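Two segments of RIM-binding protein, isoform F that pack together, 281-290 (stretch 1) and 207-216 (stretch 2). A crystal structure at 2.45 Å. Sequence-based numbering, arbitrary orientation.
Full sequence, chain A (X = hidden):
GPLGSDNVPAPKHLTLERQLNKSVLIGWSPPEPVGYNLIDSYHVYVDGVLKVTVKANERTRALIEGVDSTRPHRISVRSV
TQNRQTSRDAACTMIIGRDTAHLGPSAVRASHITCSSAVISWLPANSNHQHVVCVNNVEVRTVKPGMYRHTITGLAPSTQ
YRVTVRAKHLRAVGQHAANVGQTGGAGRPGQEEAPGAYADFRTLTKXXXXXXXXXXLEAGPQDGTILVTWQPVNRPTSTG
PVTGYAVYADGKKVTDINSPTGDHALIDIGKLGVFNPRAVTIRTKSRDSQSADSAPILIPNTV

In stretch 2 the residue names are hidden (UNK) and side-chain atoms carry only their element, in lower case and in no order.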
# COMPACT_ATOMS: atom_id res chain seq x y z
N THR A 281 -12.28 19.26 -18.17
CA THR A 281 -11.63 19.24 -16.87
C THR A 281 -12.51 19.85 -15.77
O THR A 281 -13.52 20.52 -16.05
CB THR A 281 -10.29 20.00 -16.94
OG1 THR A 281 -9.68 19.79 -18.22
CG2 THR A 281 -9.34 19.48 -15.91
N ILE A 282 -12.14 19.57 -14.51
CA ILE A 282 -12.78 20.12 -13.32
C ILE A 282 -11.77 20.93 -12.51
O ILE A 282 -10.58 20.60 -12.45
CB ILE A 282 -13.40 19.03 -12.42
CG1 ILE A 282 -14.28 18.11 -13.24
CG2 ILE A 282 -14.18 19.65 -11.26
CD1 ILE A 282 -13.73 16.75 -13.32
N ARG A 283 -12.26 21.98 -11.87
CA ARG A 283 -11.45 22.84 -11.02
C ARG A 283 -12.00 22.85 -9.61
O ARG A 283 -13.22 22.93 -9.42
CB ARG A 283 -11.45 24.26 -11.57
CG ARG A 283 -10.49 24.46 -12.70
CD ARG A 283 -11.21 25.19 -13.83
NE ARG A 283 -10.37 25.19 -15.01
CZ ARG A 283 -10.67 25.79 -16.15
NH1 ARG A 283 -11.82 26.42 -16.27
NH2 ARG A 283 -9.83 25.71 -17.16
N THR A 284 -11.12 22.73 -8.62
CA THR A 284 -11.52 22.96 -7.24
C THR A 284 -11.55 24.45 -6.95
O THR A 284 -10.56 25.16 -7.16
CB THR A 284 -10.59 22.27 -6.25
OG1 THR A 284 -10.45 20.89 -6.61
CG2 THR A 284 -11.18 22.37 -4.85
N LYS A 285 -12.66 24.91 -6.39
CA LYS A 285 -12.86 26.29 -6.01
C LYS A 285 -12.62 26.38 -4.50
O LYS A 285 -12.96 25.46 -3.75
CB LYS A 285 -14.29 26.72 -6.40
CG LYS A 285 -14.81 28.12 -6.04
CD LYS A 285 -13.77 29.23 -5.88
CE LYS A 285 -14.37 30.60 -6.19
NZ LYS A 285 -15.50 30.96 -5.29
N SER A 286 -12.02 27.47 -4.04
CA SER A 286 -11.84 27.67 -2.61
C SER A 286 -12.09 29.14 -2.28
O SER A 286 -12.58 29.91 -3.11
CB SER A 286 -10.47 27.18 -2.13
OG SER A 286 -9.55 28.25 -1.99
N ARG A 287 -11.69 29.52 -1.06
CA ARG A 287 -12.27 30.69 -0.41
C ARG A 287 -12.05 31.97 -1.20
O ARG A 287 -12.92 32.84 -1.22
CB ARG A 287 -11.70 30.82 1.01
CG ARG A 287 -10.17 30.99 1.12
CD ARG A 287 -9.41 29.66 1.03
NE ARG A 287 -8.02 29.73 1.50
CZ ARG A 287 -7.03 29.00 0.99
NH1 ARG A 287 -5.80 29.12 1.47
NH2 ARG A 287 -7.26 28.15 -0.01
N ASP A 288 -10.90 32.10 -1.88
CA ASP A 288 -10.68 33.24 -2.77
C ASP A 288 -10.13 32.86 -4.14
O ASP A 288 -9.77 33.76 -4.90
CB ASP A 288 -9.74 34.26 -2.12
CG ASP A 288 -10.18 34.68 -0.72
OD1 ASP A 288 -9.98 33.90 0.24
OD2 ASP A 288 -10.70 35.80 -0.57
N SER A 289 -10.06 31.58 -4.50
CA SER A 289 -9.41 31.22 -5.76
C SER A 289 -9.86 29.82 -6.20
O SER A 289 -10.49 29.09 -5.44
CB SER A 289 -7.89 31.27 -5.63
OG SER A 289 -7.26 30.91 -6.84
N GLN A 290 -9.45 29.43 -7.41
CA GLN A 290 -9.74 28.16 -8.03
C GLN A 290 -8.39 27.50 -8.36
O GLN A 290 -7.43 28.14 -8.82
CB GLN A 290 -10.67 28.35 -9.25
CG GLN A 290 -10.13 29.06 -10.48
CD GLN A 290 -9.33 28.19 -11.47
OE1 GLN A 290 -9.86 27.30 -12.06
NE2 GLN A 290 -8.15 28.60 -11.80
N UNK A 207 0.41 27.02 -2.48
CA UNK A 207 -0.48 28.10 -2.07
C UNK A 207 -1.91 28.07 -2.56
O UNK A 207 -2.71 28.91 -2.14
N UNK A 208 -2.22 27.17 -3.47
CA UNK A 208 -3.53 27.18 -4.08
C UNK A 208 -4.18 25.80 -4.03
O UNK A 208 -3.49 24.78 -3.88
c UNK A 208 -3.43 27.66 -5.53
c UNK A 208 -3.97 29.48 -7.10
c UNK A 208 -3.51 29.18 -5.73
c UNK A 208 -2.20 29.88 -5.39
N UNK A 209 -5.51 25.74 -4.12
CA UNK A 209 -6.19 24.45 -4.00
C UNK A 209 -5.73 23.42 -5.02
O UNK A 209 -5.04 23.73 -5.99
c UNK A 209 -7.66 24.81 -4.26
c UNK A 209 -6.42 26.86 -3.84
c UNK A 209 -7.78 26.25 -3.96
N UNK A 210 -6.15 22.20 -4.79
CA UNK A 210 -5.73 21.09 -5.62
C UNK A 210 -6.91 20.54 -6.42
O UNK A 210 -8.04 20.48 -5.92
o UNK A 210 -3.32 20.29 -3.27
o UNK A 210 -2.87 20.30 -5.42
c UNK A 210 -5.14 19.97 -4.75
c UNK A 210 -3.67 20.19 -4.46
N UNK A 211 -6.67 20.17 -7.67
CA UNK A 211 -7.77 19.69 -8.50
C UNK A 211 -8.25 18.33 -8.02
O UNK A 211 -7.49 17.59 -7.37
c UNK A 211 -7.15 19.61 -9.90
c UNK A 211 -5.39 20.29 -8.39
c UNK A 211 -5.64 19.55 -9.66
N UNK A 212 -9.51 17.98 -8.28
CA UNK A 212 -9.99 16.64 -7.91
C UNK A 212 -9.33 15.56 -8.75
O UNK A 212 -8.87 15.78 -9.87
c UNK A 212 -10.57 18.80 -8.88
c UNK A 212 -11.64 17.78 -9.21
c UNK A 212 -11.50 16.71 -8.20
N UNK A 213 -9.32 14.36 -8.19
CA UNK A 213 -8.78 13.19 -8.87
C UNK A 213 -9.91 12.23 -9.22
O UNK A 213 -11.08 12.46 -8.90
c UNK A 213 -6.66 13.42 -7.48
c UNK A 213 -5.45 12.67 -6.97
c UNK A 213 -7.74 12.50 -7.99
o UNK A 213 -5.01 12.87 -5.85
n UNK A 213 -4.93 11.78 -7.81
N UNK A 214 -9.53 11.14 -9.88
CA UNK A 214 -10.45 10.06 -10.26
C UNK A 214 -11.64 10.61 -11.04
O UNK A 214 -12.80 10.27 -10.79
o UNK A 214 -9.36 7.25 -6.38
c UNK A 214 -10.91 9.28 -9.03
o UNK A 214 -11.43 7.88 -6.74
c UNK A 214 -10.23 7.82 -7.07
c UNK A 214 -9.80 8.46 -8.38
N UNK A 215 -11.33 11.45 -12.02
CA UNK A 215 -12.36 11.98 -12.91
C UNK A 215 -12.81 10.89 -13.86
O UNK A 215 -11.98 10.23 -14.50
c UNK A 215 -11.82 13.19 -13.68
c UNK A 215 -12.89 13.73 -14.60
c UNK A 215 -11.25 14.24 -12.72
c UNK A 215 -9.75 14.18 -12.59
N UNK A 216 -14.12 10.69 -13.96
CA UNK A 216 -14.67 9.79 -14.96
C UNK A 216 -15.90 10.42 -15.58
O UNK A 216 -16.44 11.41 -15.08
c UNK A 216 -14.22 8.03 -13.16
c UNK A 216 -15.03 8.42 -14.36
c UNK A 216 -14.70 6.73 -12.54
o UNK A 216 -15.76 6.22 -12.89
n UNK A 216 -13.91 6.19 -11.62

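Position 207 has no side-chain atoms beyond CA, so it is Gly-207. An ideal CB there would have nothing of stretch 1 within 5.5 Å, so the absence of a side chain is not forced by this contact.

Position 208 carries four carbons and no heteroatom, forked at the second carbon. CA-to-CB points sideways, yet one terminal carbon lies 3.6 Å from Ser-289 OG. This is Leu-208, and the carbon is CD2, which also comes within 4.1 Å of Gln-290 O.

At position 209 three carbons close a ring onto the backbone N. CA-to-CB points toward stretch 1, and the middle ring carbon sits 3.3 Å from Ser-286 OG. The residue is Pro-209 and that carbon is CG, at the exo pucker; CB approaches Thr-284 O at 4.1 Å, and CD lies 4.1 Å from Arg-287 NH2, obliquely placed to the guanidinium.

Position 210 has two carbons, the second bearing two oxygens: a short carboxylate. Its CA-to-CB bond points away, and its contribution to the contact comes from the backbone: Thr-284 OG1 donates a hydrogen bond to the backbone O of position 210 at 2.5 Å. The residue is Asp-210.

Position 211 again shows three carbons closed onto N. Its CA-to-CB bond is set sideways, with position 211 CB 4.4 Å from Ile-282 O, while position 211 CA comes 3.5 Å from Thr-284 OG1. This is Pro-211.

Position 212 repeats the three-carbon ring on N, but its CA-to-CB bond points toward stretch 1. The ring carbon bonded to N approaches Thr-284 OG1 at 3.1 Å, and the middle one approaches Ile-282 CG2 at 3.8 Å. These are CD and CG of Pro-212.

Position 213 has three carbons, the third bearing one oxygen and one nitrogen, and its side chain is out of reach of stretch 1. The amide identifies Gln-213.

Position 214 has three carbons ending in two oxygens. It is also out of reach, and its phi/psi of 54/47 marks the corner that the chain turns here. This is Glu-214.

Position 215 has four carbons forked at the first, with one arm two carbons long. The short arm ends 3.4 Å from Ile-282 CD1. It is CG2 of Ile-215.

Position 216 has three carbons, the third carrying one oxygen and one nitrogen; its CA-to-CB bond points away, and it touches a crystal neighbour. It is Gln-216.

The contact follows the alternation of strand 283-286: the CA-to-CB bonds of Thr-284 and Ser-286 point toward stretch 2, whereas those of Arg-283 and Lys-285 point away. Ile-282, just before the strand, packs on Pro-212 and Ile-215, and Thr-284 fixes the middle through its hydrogen bond. At the far end, Ser-286 N donates to Ser-289 O at 2.6 Å, closing a turn, while Arg-287 NH2 donates to Ser-286 OG at 3.0 Å beside the Pro-209 ring. With one hydrogen bond across 479 Å² of buried surface, packing of side chains and proline rings makes up most of the contact.

Stretch 2, residues 207-216: GLPDPPQEIQ
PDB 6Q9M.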